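Local atomic coordinates of putative cytoplasmic protein (Salmonella enterica subsp. enterica serovar Typhimurium, PDB entry 4IQN), a protein that is of unknown function, a putative cytoplasmic protein built largely from a domain that is itself uncharacterised. Residues P150-R153 and E158-L161; L65-N70 and D129-Q134; E94-G99 and M113-N118; Y139-D144 and A204-L209. One frame throughout, in Å; residues are numbered along the deposited sequence. Where two conformers were deposited one is given.

Contact 1 of 4, residues P150-R153 and E158-L161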
# COMPACT_ATOMS: atom_id res chain seq x y z
N PRO A 150 3.30 -6.94 3.87
CA PRO A 150 2.48 -7.41 2.73
C PRO A 150 1.81 -6.27 1.96
O PRO A 150 1.72 -5.14 2.45
CB PRO A 150 1.40 -8.27 3.39
CG PRO A 150 1.81 -8.45 4.80
CD PRO A 150 2.71 -7.31 5.16
N ILE A 151 1.33 -6.58 0.76
CA ILE A 151 0.46 -5.70 0.02
C ILE A 151 -0.98 -6.19 0.16
O ILE A 151 -1.24 -7.40 0.15
CB ILE A 151 0.86 -5.72 -1.47
CG1 ILE A 151 2.26 -5.08 -1.61
CG2 ILE A 151 -0.17 -5.02 -2.36
CD1 ILE A 151 2.25 -3.58 -1.39
N ALA A 152 -1.90 -5.24 0.31
CA ALA A 152 -3.34 -5.52 0.26
C ALA A 152 -3.92 -4.82 -0.95
O ALA A 152 -3.41 -3.76 -1.38
CB ALA A 152 -4.02 -5.03 1.51
N ARG A 153 -4.99 -5.41 -1.49
CA ARG A 153 -5.73 -4.86 -2.60
C ARG A 153 -7.19 -4.67 -2.23
O ARG A 153 -7.74 -5.42 -1.42
CB ARG A 153 -5.62 -5.77 -3.85
CG ARG A 153 -4.28 -5.72 -4.52
CD ARG A 153 -4.18 -6.71 -5.65
NE ARG A 153 -2.95 -6.58 -6.40
CZ ARG A 153 -2.80 -5.91 -7.54
NH1 ARG A 153 -3.82 -5.32 -8.14
NH2 ARG A 153 -1.63 -5.88 -8.13
N GLU A 158 -14.43 -5.45 -2.05
CA GLU A 158 -13.57 -6.56 -1.61
C GLU A 158 -12.19 -6.04 -1.17
O GLU A 158 -11.64 -5.13 -1.79
CB GLU A 158 -13.38 -7.59 -2.74
CG GLU A 158 -14.65 -8.28 -3.25
CD GLU A 158 -15.07 -9.47 -2.39
OE1 GLU A 158 -14.31 -9.88 -1.50
OE2 GLU A 158 -16.17 -9.99 -2.62
N PHE A 159 -11.65 -6.64 -0.12
CA PHE A 159 -10.32 -6.25 0.40
C PHE A 159 -9.57 -7.52 0.74
O PHE A 159 -10.12 -8.36 1.43
CB PHE A 159 -10.52 -5.39 1.67
CG PHE A 159 -9.25 -4.87 2.29
CD1 PHE A 159 -8.38 -5.73 2.94
CD2 PHE A 159 -8.95 -3.52 2.26
CE1 PHE A 159 -7.20 -5.26 3.51
CE2 PHE A 159 -7.78 -3.05 2.81
CZ PHE A 159 -6.91 -3.91 3.44
N TRP A 160 -8.36 -7.70 0.22
CA TRP A 160 -7.59 -8.93 0.44
C TRP A 160 -6.08 -8.74 0.42
O TRP A 160 -5.58 -7.83 -0.20
CB TRP A 160 -7.96 -10.00 -0.61
CG TRP A 160 -7.55 -9.69 -2.02
CD1 TRP A 160 -6.46 -10.21 -2.68
CD2 TRP A 160 -8.24 -8.87 -2.98
NE1 TRP A 160 -6.42 -9.73 -3.97
CE2 TRP A 160 -7.48 -8.91 -4.18
CE3 TRP A 160 -9.38 -8.06 -2.93
CZ2 TRP A 160 -7.83 -8.18 -5.30
CZ3 TRP A 160 -9.75 -7.35 -4.07
CH2 TRP A 160 -8.97 -7.44 -5.24
N LEU A 161 -5.37 -9.64 1.09
CA LEU A 161 -3.90 -9.68 1.01
C LEU A 161 -3.50 -10.30 -0.32
O LEU A 161 -4.02 -11.35 -0.74
CB LEU A 161 -3.28 -10.48 2.11
CG LEU A 161 -2.75 -9.82 3.35
CD1 LEU A 161 -1.60 -10.70 3.80
CD2 LEU A 161 -2.35 -8.36 3.27
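Arg153 lays the start of its side chain over the indole of Trp160, its partner on the adjoining strand. Arg153 CB sits on one face of the six-membered ring of Trp160, 3.8 Å from its centroid and 22° off the normal. The ring atom nearest to Arg153 CB is Trp160 CZ2 at 3.6 Å. CG stands anti to the carbonyl carbon (chi1 -73°), and the extended chain then takes Arg153 CD past the rim, 4.0 Å from Trp160 CZ2. Beyond CD the chain leaves the ring: the guanidinium makes a salt bridge with Glu163 through NH2 and a hydrogen bond with Gln134 OE1 through NH1. Arg153 O also lies over a face of the indole, 3.5 Å from Trp160 CE3. The two segments belong to the antiparallel hairpin of strands 151-155 and 158-161, the latter an outermost strand of a four-stranded sheet. Arg153 and Trp160 are a hydrogen-bonded pair: Arg153 N gives to Trp160 O at 2.8 Å and Trp160 N to Arg153 O at 2.9 Å, both nearly straight. Ala152 and Leu161 form the neighbouring non-hydrogen-bonded pair and point to the other face. There Ala152 CB meets Phe159 CZ at 3.7 Å, approaching the ring obliquely, while Leu161 CD2 touches Pro150 CB at 3.8 Å. Helix 190-207 lies against this face, Leu207 meeting Leu161.

Contact 2 of 4, residues L65-N70 and D129-Q134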
# COMPACT_ATOMS: atom_id res chain seq x y z
N LEU A 65 8.95 9.54 -8.60
CA LEU A 65 9.10 8.57 -9.69
C LEU A 65 7.77 8.25 -10.34
O LEU A 65 6.72 8.34 -9.72
CB LEU A 65 9.81 7.30 -9.19
CG LEU A 65 9.03 6.42 -8.25
CD1 LEU A 65 8.26 5.35 -9.03
CD2 LEU A 65 9.99 5.74 -7.28
N LEU A 66 7.86 7.94 -11.63
CA LEU A 66 6.74 7.57 -12.47
C LEU A 66 7.12 6.24 -13.12
O LEU A 66 8.20 6.12 -13.69
CB LEU A 66 6.50 8.64 -13.55
CG LEU A 66 5.96 9.99 -13.09
CD1 LEU A 66 5.90 11.05 -14.19
CD2 LEU A 66 4.57 9.78 -12.51
N SER A 67 6.23 5.25 -13.03
CA SER A 67 6.51 3.95 -13.58
C SER A 67 6.54 3.98 -15.09
O SER A 67 6.29 5.02 -15.72
CB SER A 67 5.43 2.96 -13.15
OG SER A 67 4.20 3.26 -13.78
N ASN A 68 6.86 2.82 -15.66
CA ASN A 68 6.69 2.56 -17.10
C ASN A 68 5.29 2.87 -17.63
O ASN A 68 5.11 3.04 -18.84
CB ASN A 68 7.10 1.12 -17.48
CG ASN A 68 6.50 0.06 -16.56
OD1 ASN A 68 6.68 0.11 -15.37
ND2 ASN A 68 5.81 -0.92 -17.12
N TYR A 69 4.29 2.93 -16.75
CA TYR A 69 2.94 3.38 -17.09
C TYR A 69 2.77 4.90 -17.11
O TYR A 69 1.68 5.39 -17.38
CB TYR A 69 1.94 2.79 -16.08
CG TYR A 69 1.63 1.34 -16.28
CD1 TYR A 69 2.49 0.35 -15.78
CD2 TYR A 69 0.47 0.93 -16.95
CE1 TYR A 69 2.20 -0.99 -15.95
CE2 TYR A 69 0.18 -0.41 -17.11
CZ TYR A 69 1.05 -1.35 -16.60
OH TYR A 69 0.79 -2.67 -16.74
N ASN A 70 3.84 5.63 -16.84
CA ASN A 70 3.83 7.08 -16.71
C ASN A 70 2.86 7.54 -15.63
O ASN A 70 2.17 8.54 -15.81
CB ASN A 70 3.51 7.74 -18.05
CG ASN A 70 3.94 9.16 -18.10
OD1 ASN A 70 4.91 9.57 -17.43
ND2 ASN A 70 3.23 9.96 -18.89
N ASP A 129 -0.06 4.31 -5.11
CA ASP A 129 -0.76 4.77 -6.29
C ASP A 129 -0.62 3.69 -7.36
O ASP A 129 0.45 3.18 -7.58
CB ASP A 129 -0.20 6.09 -6.74
CG ASP A 129 -0.30 7.16 -5.64
OD1 ASP A 129 -1.46 7.61 -5.39
OD2 ASP A 129 0.73 7.50 -5.02
N HIS A 130 -1.74 3.33 -7.97
CA HIS A 130 -1.83 2.15 -8.81
C HIS A 130 -2.08 2.53 -10.26
O HIS A 130 -2.42 3.68 -10.56
CB HIS A 130 -2.94 1.24 -8.28
CG HIS A 130 -3.03 -0.08 -8.96
ND1 HIS A 130 -1.93 -0.85 -9.25
CD2 HIS A 130 -4.10 -0.78 -9.42
CE1 HIS A 130 -2.31 -1.96 -9.86
NE2 HIS A 130 -3.63 -1.93 -9.98
N VAL A 131 -1.85 1.58 -11.15
CA VAL A 131 -1.94 1.82 -12.57
C VAL A 131 -3.32 1.50 -13.12
O VAL A 131 -3.61 1.81 -14.28
CB VAL A 131 -0.87 1.00 -13.31
CG1 VAL A 131 0.52 1.44 -12.87
CG2 VAL A 131 -1.05 -0.51 -13.08
N GLY A 132 -4.17 0.90 -12.29
CA GLY A 132 -5.56 0.58 -12.65
C GLY A 132 -6.56 1.05 -11.60
O GLY A 132 -6.24 1.88 -10.76
N ASP A 133 -7.77 0.49 -11.66
CA ASP A 133 -8.89 0.90 -10.81
C ASP A 133 -8.74 0.43 -9.37
O ASP A 133 -9.33 1.02 -8.45
CB ASP A 133 -10.22 0.31 -11.34
CG ASP A 133 -10.58 0.79 -12.77
OD1 ASP A 133 -10.42 2.00 -13.08
OD2 ASP A 133 -11.07 -0.05 -13.57
N GLN A 134 -8.01 -0.64 -9.13
CA GLN A 134 -7.91 -1.15 -7.76
C GLN A 134 -7.13 -0.19 -6.85
O GLN A 134 -6.29 0.59 -7.32
CB GLN A 134 -7.27 -2.52 -7.69
CG GLN A 134 -8.12 -3.59 -8.31
CD GLN A 134 -7.60 -5.00 -8.13
OE1 GLN A 134 -6.57 -5.26 -7.51
NE2 GLN A 134 -8.32 -5.93 -8.73
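Val131 rests on one face of the Tyr69 ring, the two side chains crossing at about a right angle. Its CG1 does most of the touching, 3.6 Å from Tyr69 CG. Measured to the ring centroid, that methyl lies 4.0 Å away and 27° off the normal, a CH-pi contact displaced toward the CB end of the ring. CB of Val131 stands over the same face near the rim, and Val131 CG2 reaches toward the hydroxyl end, 4.2 Å from Tyr69 CZ. CG anti to the carbonyl carbon (chi1 -75°) puts the tyrosine ring beside Val131, and chi2 of 82° turns its face to the valine. Tyr69 sits in a type I beta turn from Ser67 to Asn70, closed by Asn70 N bonding to Ser67 O at 2.8 Å. An ST turn overlaps it: Ser67 OG accepts from Tyr69 N at 3.0 Å, and the same oxygen lies 4.2 Å from Val131 CG1. Ile173 of helix 166-174 touches Ser67, Tyr69 and Val131, bridging this turn and the loop between strands 124-128 and 135-140. Across the two loops there is no hydrogen bond, so what joins them directly is apolar packing, chiefly of a methyl on a ring face, while the bonds of Tyr69 N and Asn70 N shape the turn.

Contact 3 of 4, residues E94-G99 and M113-N118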
# COMPACT_ATOMS: atom_id res chain seq x y z
N GLU A 94 -12.94 6.16 1.59
CA GLU A 94 -13.36 6.72 0.29
C GLU A 94 -13.47 5.63 -0.76
O GLU A 94 -14.48 5.56 -1.50
CB GLU A 94 -12.44 7.85 -0.20
CG GLU A 94 -12.71 9.18 0.52
CD GLU A 94 -11.77 10.34 0.13
OE1 GLU A 94 -10.81 10.13 -0.65
OE2 GLU A 94 -12.00 11.48 0.63
N GLU A 95 -12.47 4.76 -0.78
CA GLU A 95 -12.47 3.60 -1.68
C GLU A 95 -13.67 2.71 -1.39
O GLU A 95 -14.35 2.26 -2.29
CB GLU A 95 -11.17 2.82 -1.53
CG GLU A 95 -9.93 3.54 -2.07
CD GLU A 95 -9.25 4.55 -1.10
OE1 GLU A 95 -9.78 4.81 0.01
OE2 GLU A 95 -8.16 5.06 -1.50
N ALA A 96 -13.97 2.50 -0.11
CA ALA A 96 -15.13 1.70 0.31
C ALA A 96 -16.47 2.30 -0.09
O ALA A 96 -17.39 1.61 -0.53
CB ALA A 96 -15.11 1.47 1.83
N TYR A 97 -16.57 3.61 0.10
CA TYR A 97 -17.74 4.36 -0.25
C TYR A 97 -18.01 4.32 -1.76
O TYR A 97 -19.14 4.01 -2.20
CB TYR A 97 -17.52 5.79 0.19
CG TYR A 97 -18.76 6.60 0.36
CD1 TYR A 97 -19.71 6.25 1.30
CD2 TYR A 97 -18.96 7.74 -0.38
CE1 TYR A 97 -20.83 7.02 1.50
CE2 TYR A 97 -20.09 8.52 -0.20
CZ TYR A 97 -21.03 8.15 0.76
OH TYR A 97 -22.18 8.89 0.99
N TYR A 98 -16.97 4.58 -2.54
CA TYR A 98 -17.07 4.46 -4.01
C TYR A 98 -17.38 2.99 -4.40
O TYR A 98 -18.07 2.74 -5.40
CB TYR A 98 -15.78 4.99 -4.69
CG TYR A 98 -15.56 4.40 -6.03
CD1 TYR A 98 -16.19 4.94 -7.17
CD2 TYR A 98 -14.77 3.25 -6.21
CE1 TYR A 98 -16.03 4.38 -8.43
CE2 TYR A 98 -14.59 2.69 -7.47
CZ TYR A 98 -15.22 3.25 -8.57
OH TYR A 98 -15.06 2.71 -9.78
N GLY A 99 -16.89 2.03 -3.62
CA GLY A 99 -17.05 0.61 -3.93
C GLY A 99 -18.49 0.12 -3.96
O GLY A 99 -18.82 -0.81 -4.69
N MSE A 113 -19.81 8.25 7.99
CA MSE A 113 -18.64 7.74 8.70
C MSE A 113 -19.03 7.06 9.98
O MSE A 113 -19.94 7.55 10.66
CB MSE A 113 -17.57 8.83 8.85
CG MSE A 113 -16.97 9.12 7.47
SE MSE A 113 -15.69 7.77 6.84
CE MSE A 113 -14.27 8.10 8.15
N PRO A 114 -18.18 6.17 10.47
CA PRO A 114 -17.31 5.29 9.72
C PRO A 114 -17.89 4.41 8.64
O PRO A 114 -18.91 3.76 8.87
CB PRO A 114 -16.67 4.42 10.81
CG PRO A 114 -17.74 4.29 11.83
CD PRO A 114 -18.48 5.60 11.81
N VAL A 115 -17.23 4.41 7.48
CA VAL A 115 -17.68 3.55 6.38
C VAL A 115 -17.10 2.14 6.54
O VAL A 115 -17.83 1.14 6.50
CB VAL A 115 -17.32 4.16 5.03
CG1 VAL A 115 -17.67 3.20 3.89
CG2 VAL A 115 -18.10 5.44 4.81
N TRP A 116 -15.79 2.06 6.70
CA TRP A 116 -15.08 0.82 6.95
C TRP A 116 -14.96 0.57 8.43
O TRP A 116 -15.17 1.48 9.23
CB TRP A 116 -13.69 0.90 6.34
CG TRP A 116 -13.08 -0.38 5.94
CD1 TRP A 116 -11.98 -0.95 6.46
CD2 TRP A 116 -13.54 -1.27 4.88
NE1 TRP A 116 -11.70 -2.13 5.79
CE2 TRP A 116 -12.66 -2.35 4.84
CE3 TRP A 116 -14.61 -1.23 3.98
CZ2 TRP A 116 -12.79 -3.40 3.91
CZ3 TRP A 116 -14.77 -2.26 3.10
CH2 TRP A 116 -13.86 -3.34 3.06
N SER A 117 -14.65 -0.67 8.79
CA SER A 117 -14.45 -1.05 10.18
C SER A 117 -13.43 -0.14 10.85
O SER A 117 -12.50 0.32 10.22
CB SER A 117 -13.94 -2.48 10.27
OG SER A 117 -13.64 -2.83 11.61
N ASN A 118 -13.67 0.15 12.12
CA ASN A 118 -12.69 0.90 12.94
C ASN A 118 -12.23 0.07 14.12
O ASN A 118 -11.86 0.60 15.16
CB ASN A 118 -13.29 2.23 13.42
CG ASN A 118 -14.58 2.09 14.20
OD1 ASN A 118 -15.08 0.99 14.47
ND2 ASN A 118 -15.12 3.21 14.60
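Ala96, on helix 93-99, meets both Val115 and Trp116 with its single methyl, joining the helix to the loop that leads to strand 124-128. Ala96 CB lies 3.5 Å from Trp116 CE3, approaching the indole obliquely, and 3.7 Å from Val115 CG1. One residue along the helix, Tyr97 CD1 is 3.9 Å from Val115 CG2, the two side chains crossing at about a right angle. Val115 thus divides its branches, CG1, anti to the backbone N (chi1 175°), going to the alanine and CG2 to the tyrosine. Further packing surrounds the contact. Trp116 stacks edge-to-face with Tyr212, Phe216 of helix 214-217 touches both Tyr97 and Val115, and Met154 of strand 151-155 reaches Ala96 and Trp116. The polar ends of the touching side chains bond elsewhere, Trp116 NE1 to Glu210 and Tyr97 OH to the carbonyl of Ile107. Trp116 N bonds to OD2 of Asp93, at the start of the same helix, pinning the loop beside the apolar contact, although no hydrogen bond spans the two segments. All four touching residues are buried, so the ring N-H of Trp116 and the hydroxyl of Tyr97 carry their polarity into the interior, where those outside partners satisfy it and probably fix how the two rings are turned.

Contact 4 of 4, residues Y139-D144 and A204-L209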
# COMPACT_ATOMS: atom_id res chain seq x y z
N TYR A 139 0.37 -3.10 3.98
CA TYR A 139 -0.40 -3.55 5.15
C TYR A 139 0.55 -3.62 6.31
O TYR A 139 1.39 -4.52 6.38
CB TYR A 139 -0.99 -4.95 4.86
CG TYR A 139 -2.22 -5.30 5.64
CD1 TYR A 139 -3.40 -4.57 5.48
CD2 TYR A 139 -2.24 -6.38 6.52
CE1 TYR A 139 -4.56 -4.89 6.22
CE2 TYR A 139 -3.41 -6.70 7.25
CZ TYR A 139 -4.55 -5.95 7.10
OH TYR A 139 -5.72 -6.27 7.82
N ILE A 140 0.45 -2.65 7.24
CA ILE A 140 1.49 -2.48 8.25
C ILE A 140 1.25 -3.39 9.46
O ILE A 140 0.64 -3.00 10.44
CB ILE A 140 1.56 -1.02 8.69
CG1 ILE A 140 1.70 -0.07 7.51
CG2 ILE A 140 2.72 -0.81 9.69
CD1 ILE A 140 2.92 -0.28 6.60
N THR A 141 1.70 -4.64 9.35
CA THR A 141 1.57 -5.63 10.39
C THR A 141 2.97 -5.90 10.90
O THR A 141 3.45 -5.18 11.78
CB THR A 141 0.87 -6.89 9.89
OG1 THR A 141 1.46 -7.26 8.66
CG2 THR A 141 -0.59 -6.61 9.65
N GLU A 142 3.66 -6.87 10.31
CA GLU A 142 4.99 -7.26 10.78
C GLU A 142 5.86 -7.36 9.55
O GLU A 142 5.38 -7.80 8.49
CB GLU A 142 4.97 -8.61 11.52
CG GLU A 142 4.08 -8.69 12.76
CD GLU A 142 4.55 -7.76 13.89
OE1 GLU A 142 5.77 -7.48 13.96
OE2 GLU A 142 3.71 -7.31 14.73
N ARG A 143 7.10 -6.91 9.66
CA ARG A 143 8.06 -7.08 8.58
C ARG A 143 8.61 -8.51 8.50
O ARG A 143 8.76 -9.20 9.49
CB ARG A 143 9.20 -6.08 8.72
CG ARG A 143 8.69 -4.66 8.69
CD ARG A 143 9.75 -3.63 8.35
NE ARG A 143 10.93 -3.76 9.18
CZ ARG A 143 12.11 -3.21 8.88
NH1 ARG A 143 12.29 -2.47 7.76
NH2 ARG A 143 13.11 -3.42 9.71
N ASP A 144 8.90 -8.93 7.28
CA ASP A 144 9.42 -10.23 7.02
C ASP A 144 10.94 -10.22 7.00
O ASP A 144 11.56 -9.25 7.40
CB ASP A 144 8.84 -10.74 5.68
CG ASP A 144 9.31 -9.95 4.47
OD1 ASP A 144 10.32 -9.16 4.52
OD2 ASP A 144 8.63 -10.11 3.43
N ALA A 204 -4.24 -13.30 9.40
CA ALA A 204 -5.61 -13.74 9.08
C ALA A 204 -6.67 -13.13 10.00
O ALA A 204 -7.76 -12.76 9.54
CB ALA A 204 -5.69 -15.25 9.14
N ALA A 205 -6.35 -12.99 11.28
CA ALA A 205 -7.33 -12.52 12.25
C ALA A 205 -7.62 -11.04 12.03
O ALA A 205 -8.71 -10.57 12.28
CB ALA A 205 -6.88 -12.81 13.67
N LEU A 206 -6.62 -10.31 11.52
CA LEU A 206 -6.80 -8.93 11.19
C LEU A 206 -7.55 -8.74 9.89
O LEU A 206 -8.40 -7.87 9.79
CB LEU A 206 -5.44 -8.22 11.16
CG LEU A 206 -4.65 -8.28 12.47
CD1 LEU A 206 -3.32 -7.56 12.26
CD2 LEU A 206 -5.43 -7.63 13.60
N LEU A 207 -7.23 -9.54 8.88
CA LEU A 207 -7.93 -9.44 7.60
C LEU A 207 -9.40 -9.73 7.77
O LEU A 207 -10.25 -9.15 7.07
CB LEU A 207 -7.33 -10.40 6.55
CG LEU A 207 -5.92 -9.97 6.18
CD1 LEU A 207 -5.07 -11.14 5.71
CD2 LEU A 207 -6.00 -8.85 5.15
N ASP A 208 -9.70 -10.61 8.70
CA ASP A 208 -11.07 -10.96 8.98
C ASP A 208 -11.87 -9.75 9.48
O ASP A 208 -13.08 -9.73 9.36
CB ASP A 208 -11.09 -12.12 9.99
CG ASP A 208 -12.46 -12.67 10.21
OD1 ASP A 208 -13.07 -13.23 9.28
OD2 ASP A 208 -12.92 -12.57 11.35
N LEU A 209 -11.18 -8.74 10.02
CA LEU A 209 -11.83 -7.50 10.46
C LEU A 209 -12.07 -6.46 9.34
O LEU A 209 -12.78 -5.47 9.55
CB LEU A 209 -11.00 -6.85 11.59
CG LEU A 209 -10.74 -7.75 12.79
CD1 LEU A 209 -9.68 -7.17 13.74
CD2 LEU A 209 -12.02 -8.06 13.53
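Tyr139 sends its ring toward the last turns of helix 190-207, where Leu207 CD2 lies 3.8 Å from Tyr139 CZ and 3.7 Å from Tyr139 OH. That methyl comes at the ring obliquely, and the two side chains also lie at a slant to each other. The phenol oxygen, Tyr139 OH, also comes to 3.9 Å from Leu206 CB, but it makes no hydrogen bond with either leucine. Beside it, Thr141 CG2 meets Leu206 CD1 at 3.9 Å, the two side chains sliding past each other in opposite directions. Tyr139 touches both leucines, while Thr141 meets Leu206 alone. Tyr139 lies on strand 135-140 of the four-stranded antiparallel sheet, and the pairing packs the C-terminal part of helix 190-207 against the strand. An inverse gamma turn centred on Ile140 leads the chain to Thr141. CG of Tyr139 is anti to the backbone N (chi1 -155°), which swings the ring out toward the helix. In the next shell, polar bonds hold both strand-side groups: Tyr139 OH bonds to Glu210, just beyond the helix segment, and Thr141 OG1 to Asp203, on the helix just before it. Farther out, Leu207 also packs on Phe159 and Leu161 of strand 158-161, while Tyr139 rests on Leu125 of strand 124-128 and on Pro123.

From the N terminus, the chain first reaches residues 65-70, which wait for 129-134 to close contact 2, a loop that holds all of contact 3 between its ends. Contact 3 ties helix 93-99 to the loop that follows it. After contact 2 closes, strand 135-140 opens contact 4, and the hairpin of contact 1 opens and closes before helix 190-207 returns to complete contact 4; contact 1 is thus enclosed by contact 4, as contact 3 is by contact 2, and no loops cross. Contacts 1 and 4 share one sheet, with Pro150 O bonded to Tyr139 N. Contacts 2 and 3 do not touch each other, but each touches contact 1, contact 3 through Trp116 on Phe159.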